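Local coordinates for 52 protein (Murid herpesvirus 4, PDB 2OA5) that serves as an abundant structural tegument protein of the gammaherpesvirus particle and probably self-associates, at the interface of chains A and B. Sequence-based numbering; all coordinates share one arbitrary frame. Chains: chain A/B, Hypothetical protein BQLF2.

Contact 1: the interface of chains A and B. Residues chain A 81-84; chain B 37, 40-42.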
loop_
_atom_site.group_PDB
_atom_site.type_symbol
_atom_site.label_atom_id
_atom_site.label_comp_id
_atom_site.label_asym_id
_atom_site.label_seq_id
_atom_site.Cartn_x
_atom_site.Cartn_y
_atom_site.Cartn_z
ATOM N N THR A 81 -10.565 20.841 -15.875
ATOM C CA THR A 81 -9.688 21.750 -16.619
ATOM C C THR A 81 -8.273 21.796 -16.032
ATOM O O THR A 81 -8.037 21.359 -14.903
ATOM C CB THR A 81 -10.242 23.212 -16.655
ATOM O OG1 THR A 81 -10.240 23.768 -15.334
ATOM C CG2 THR A 81 -11.659 23.243 -17.186
ATOM N N GLU A 82 -7.341 22.342 -16.811
ATOM C CA GLU A 82 -5.937 22.463 -16.415
ATOM C C GLU A 82 -5.778 23.378 -15.206
ATOM O O GLU A 82 -5.140 23.021 -14.206
ATOM C CB GLU A 82 -5.122 23.010 -17.590
ATOM C CG GLU A 82 -5.285 22.201 -18.872
ATOM C CD GLU A 82 -4.518 22.771 -20.046
ATOM O OE1 GLU A 82 -4.006 23.905 -19.930
ATOM O OE2 GLU A 82 -4.432 22.092 -21.092
ATOM N N GLN A 83 -6.360 24.564 -15.314
ATOM C CA GLN A 83 -6.308 25.543 -14.245
ATOM C C GLN A 83 -6.953 24.905 -13.009
ATOM O O GLN A 83 -6.537 25.148 -11.874
ATOM C CB GLN A 83 -7.077 26.818 -14.648
ATOM C CG GLN A 83 -6.817 27.366 -16.070
ATOM C CD GLN A 83 -5.396 27.847 -16.301
ATOM O OE1 GLN A 83 -4.756 28.384 -15.398
ATOM N NE2 GLN A 83 -4.901 27.678 -17.527
ATOM N N GLU A 84 -7.976 24.084 -13.246
ATOM C CA GLU A 84 -8.683 23.386 -12.168
ATOM C C GLU A 84 -7.789 22.364 -11.472
ATOM O O GLU A 84 -7.740 22.309 -10.241
ATOM C CB GLU A 84 -9.930 22.682 -12.712
ATOM C CG GLU A 84 -11.216 23.485 -12.560
ATOM C CD GLU A 84 -12.393 22.847 -13.271
ATOM O OE1 GLU A 84 -12.222 21.736 -13.817
ATOM O OE2 GLU A 84 -13.487 23.455 -13.286
ATOM N N VAL B 37 -15.870 27.229 -21.079
ATOM C CA VAL B 37 -14.472 26.921 -20.926
ATOM C C VAL B 37 -13.756 28.179 -21.344
ATOM O O VAL B 37 -13.659 28.554 -22.523
ATOM C CB VAL B 37 -13.982 25.672 -21.713
ATOM C CG1 VAL B 37 -13.481 26.038 -23.106
ATOM C CG2 VAL B 37 -12.865 25.000 -20.904
ATOM N N ASP B 40 -9.019 31.333 -21.632
ATOM C CA ASP B 40 -7.746 31.294 -20.923
ATOM C C ASP B 40 -7.456 29.867 -20.476
ATOM O O ASP B 40 -6.298 29.470 -20.322
ATOM C CB ASP B 40 -7.810 32.209 -19.693
ATOM C CG ASP B 40 -6.486 32.290 -18.948
ATOM O OD1 ASP B 40 -5.486 32.733 -19.554
ATOM O OD2 ASP B 40 -6.445 31.919 -17.756
ATOM N N ASP B 41 -8.522 29.093 -20.281
ATOM C CA ASP B 41 -8.421 27.720 -19.810
ATOM C C ASP B 41 -8.563 26.668 -20.900
ATOM O O ASP B 41 -8.606 26.965 -22.098
ATOM C CB ASP B 41 -9.488 27.465 -18.749
ATOM C CG ASP B 41 -9.140 26.315 -17.828
ATOM O OD1 ASP B 41 -8.238 25.518 -18.162
ATOM O OD2 ASP B 41 -9.778 26.209 -16.759
ATOM N N SER B 42 -8.660 25.421 -20.454
ATOM C CA SER B 42 -8.798 24.302 -21.352
ATOM C C SER B 42 -9.255 23.058 -20.606
ATOM O O SER B 42 -9.019 22.903 -19.406
ATOM C CB SER B 42 -7.465 24.015 -22.038
ATOM O OG SER B 42 -7.599 22.970 -22.986
#
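B:Asp41 lays its carboxylate across A:Thr81, just ahead of helix 82-90 of chain A, and A:Gln83 in the first turn of that helix. B:Asp41 and A:Gln83 bury the most surface here, 63 and 56 Å². The side chains of B:Asp41 and A:Thr81 lie nearly perpendicular, and the threonine hydroxyl OG1 donates a hydrogen bond of 2.9 Å to B:Asp41 OD2, reaching it on the syn side and 22° out of the carboxylate plane. With chi1 at 66°, A:Thr81 OG1 lies between its own backbone N and carbonyl carbon, where it also accepts from the amide of A:Glu84 at 3.1 Å from N. This is an N-cap with its capping box: A:Thr81 N donates in turn to A:Glu84 OE1 at 2.8 Å, coming in from above the glutamate carboxylate plane. A:Gln83 bends at its second torsion and runs antiparallel to the side chain of B:Asp41, its amide plane turned 81° from the carboxylate; its CB lies 3.5 Å from B:Asp41 OD2. Beside this pair, the backbone N of A:Glu82 donates to B:Ser42 O at 3.1 Å. The partner chain thus supplies acceptors at the amino end of the helix, whose dipole may steady the aspartate charge. In the fold, the loop preceding helix 46-76 of chain B covers the start of helix 82-90 of chain A.

Contact 2: the interface of chains A and B. Residues chain A 68-69, 72, 89, 94; chain B 53, 57, 60, 98, 100.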
loop_
_atom_site.group_PDB
_atom_site.type_symbol
_atom_site.label_atom_id
_atom_site.label_comp_id
_atom_site.label_asym_id
_atom_site.label_seq_id
_atom_site.Cartn_x
_atom_site.Cartn_y
_atom_site.Cartn_z
ATOM N N ILE A 68 1.196 8.389 -1.962
ATOM C CA ILE A 68 0.998 9.760 -2.419
ATOM C C ILE A 68 0.348 9.834 -3.805
ATOM O O ILE A 68 -0.595 10.603 -4.022
ATOM C CB ILE A 68 2.321 10.532 -2.433
ATOM C CG1 ILE A 68 2.707 10.909 -0.988
ATOM C CG2 ILE A 68 2.201 11.745 -3.341
ATOM C CD1 ILE A 68 4.119 11.425 -0.806
ATOM N N GLU A 69 0.844 9.044 -4.749
ATOM C CA GLU A 69 0.249 9.072 -6.077
ATOM C C GLU A 69 -1.219 8.650 -6.015
ATOM O O GLU A 69 -2.058 9.219 -6.699
ATOM C CB GLU A 69 0.999 8.156 -7.049
ATOM C CG GLU A 69 0.373 8.144 -8.441
ATOM C CD GLU A 69 1.281 7.574 -9.516
ATOM O OE1 GLU A 69 2.507 7.502 -9.299
ATOM O OE2 GLU A 69 0.770 7.213 -10.594
ATOM N N VAL A 72 -3.236 11.669 -4.481
ATOM C CA VAL A 72 -3.310 12.795 -5.400
ATOM C C VAL A 72 -4.365 12.505 -6.463
ATOM O O VAL A 72 -5.238 13.331 -6.719
ATOM C CB VAL A 72 -1.948 13.066 -6.092
ATOM C CG1 VAL A 72 -2.140 13.979 -7.293
ATOM C CG2 VAL A 72 -0.997 13.729 -5.114
ATOM N N LEU A 89 -4.064 20.797 -7.009
ATOM C CA LEU A 89 -2.787 20.203 -6.613
ATOM C C LEU A 89 -2.000 21.107 -5.660
ATOM O O LEU A 89 -1.573 20.671 -4.587
ATOM C CB LEU A 89 -1.942 19.906 -7.855
ATOM C CG LEU A 89 -2.527 18.844 -8.793
ATOM C CD1 LEU A 89 -1.712 18.749 -10.062
ATOM C CD2 LEU A 89 -2.546 17.504 -8.082
ATOM N N LEU A 94 -0.808 16.467 2.117
ATOM C CA LEU A 94 -1.112 15.071 2.376
ATOM C C LEU A 94 -0.437 14.535 3.607
ATOM O O LEU A 94 0.735 14.812 3.860
ATOM C CB LEU A 94 -0.694 14.231 1.174
ATOM C CG LEU A 94 -1.355 14.669 -0.130
ATOM C CD1 LEU A 94 -0.777 13.911 -1.301
ATOM C CD2 LEU A 94 -2.845 14.422 -0.032
ATOM N N ILE B 53 -0.363 15.047 -13.191
ATOM C CA ILE B 53 -0.563 14.275 -11.974
ATOM C C ILE B 53 0.693 13.498 -11.571
ATOM O O ILE B 53 1.115 13.538 -10.412
ATOM C CB ILE B 53 -1.774 13.322 -12.140
ATOM C CG1 ILE B 53 -3.065 14.121 -11.904
ATOM C CG2 ILE B 53 -1.647 12.103 -11.196
ATOM C CD1 ILE B 53 -4.340 13.306 -11.962
ATOM N N SER B 57 2.926 14.217 -8.374
ATOM C CA SER B 57 3.040 13.147 -7.396
ATOM C C SER B 57 4.514 12.880 -7.117
ATOM O O SER B 57 4.905 12.666 -5.968
ATOM C CB SER B 57 2.346 11.871 -7.899
ATOM O OG SER B 57 0.938 12.047 -7.950
ATOM N N LEU B 60 5.896 15.561 -4.776
ATOM C CA LEU B 60 5.508 15.377 -3.386
ATOM C C LEU B 60 6.279 14.190 -2.819
ATOM O O LEU B 60 6.660 14.192 -1.651
ATOM C CB LEU B 60 4.002 15.132 -3.285
ATOM C CG LEU B 60 3.093 16.298 -3.691
ATOM C CD1 LEU B 60 1.645 15.839 -3.725
ATOM C CD2 LEU B 60 3.264 17.452 -2.709
ATOM N N VAL B 98 3.098 16.563 3.468
ATOM C CA VAL B 98 3.747 17.128 2.301
ATOM C C VAL B 98 2.811 18.017 1.501
ATOM O O VAL B 98 1.620 17.734 1.374
ATOM C CB VAL B 98 4.302 16.010 1.386
ATOM C CG1 VAL B 98 5.440 15.284 2.090
ATOM C CG2 VAL B 98 3.198 15.025 1.032
HETATM N N MSE B 100 2.943 20.793 -2.105
HETATM C CA MSE B 100 3.694 21.233 -3.278
HETATM C C MSE B 100 4.577 22.438 -2.924
HETATM O O MSE B 100 5.620 22.651 -3.547
HETATM C CB MSE B 100 2.737 21.636 -4.412
HETATM C CG MSE B 100 1.848 20.537 -4.998
HETATM SE SE MSE B 100 2.780 19.415 -6.236
HETATM C CE MSE B 100 2.155 20.078 -7.916
#
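Helix 46-76 of each chain packs against its counterpart in this pair of BLRF2-family chains, probably a dimer, next to an antiparallel beta bridge that joins strand 93-99 of chain A to that of chain B. B:Leu60 and B:Ser57, burying 37 and 46 Å², carry the helical part. B:Leu60 holds CG anti to its carbonyl carbon (chi1 -66°), which points its CD1 branch toward two chain A side chains: the methyl CG2 of A:Val72 at 3.7 Å, where the side chains meet at a slant, and the CD1 tip of A:Leu94 at 3.9 Å, where they are roughly perpendicular. Lower on the same leucine, CB touches the A:Ile68 methyl CG2 at 3.8 Å. One branched side chain therefore spans from the helix to the strand of the partner. B:Ser57 turns its hydroxyl toward the chain A helix, with OG 3.6 Å from A:Val72 CB and CB against the backbone of A:Glu69. The hydroxyl's polarity is met within its own helix: OG donates to B:Ile53 O at 2.9 Å from above the carbonyl plane, 40° out of it, which may let the hydroxyl sit against A:Val72 and the stem of A:Glu69. At the strands, A:Leu94 N donates to B:Val98 O at 2.8 Å and B:Val98 N donates back to A:Leu94 O at 3.0 Å, a reciprocal pair that marks the antiparallel bridge. The B:Val98 methyl CG2 packs beside A:Leu94 CB. The selenomethionine B:Met100 approaches the backbone of A:Leu89, but it is poorly ordered and its position carries little weight.

The C-alpha centres of contact 1 and contact 2 lie about 20 Å apart along the same two-fold symmetric interface, so each recurs with the chains exchanged. Helix 82-90 of chain A joins them: its amino end belongs to contact 1, and A:Leu89 near its other end belongs to contact 2. On chain B, the loop of contact 1 leads into helix 46-76, which supplies much of contact 2. Polar capping at the periphery and apolar helix packing with strand pairing further in thus hold neighbouring segments of the two chains, consistent with an intertwined dimer. The deposited assembly holds four copies; these contacts concern one pair.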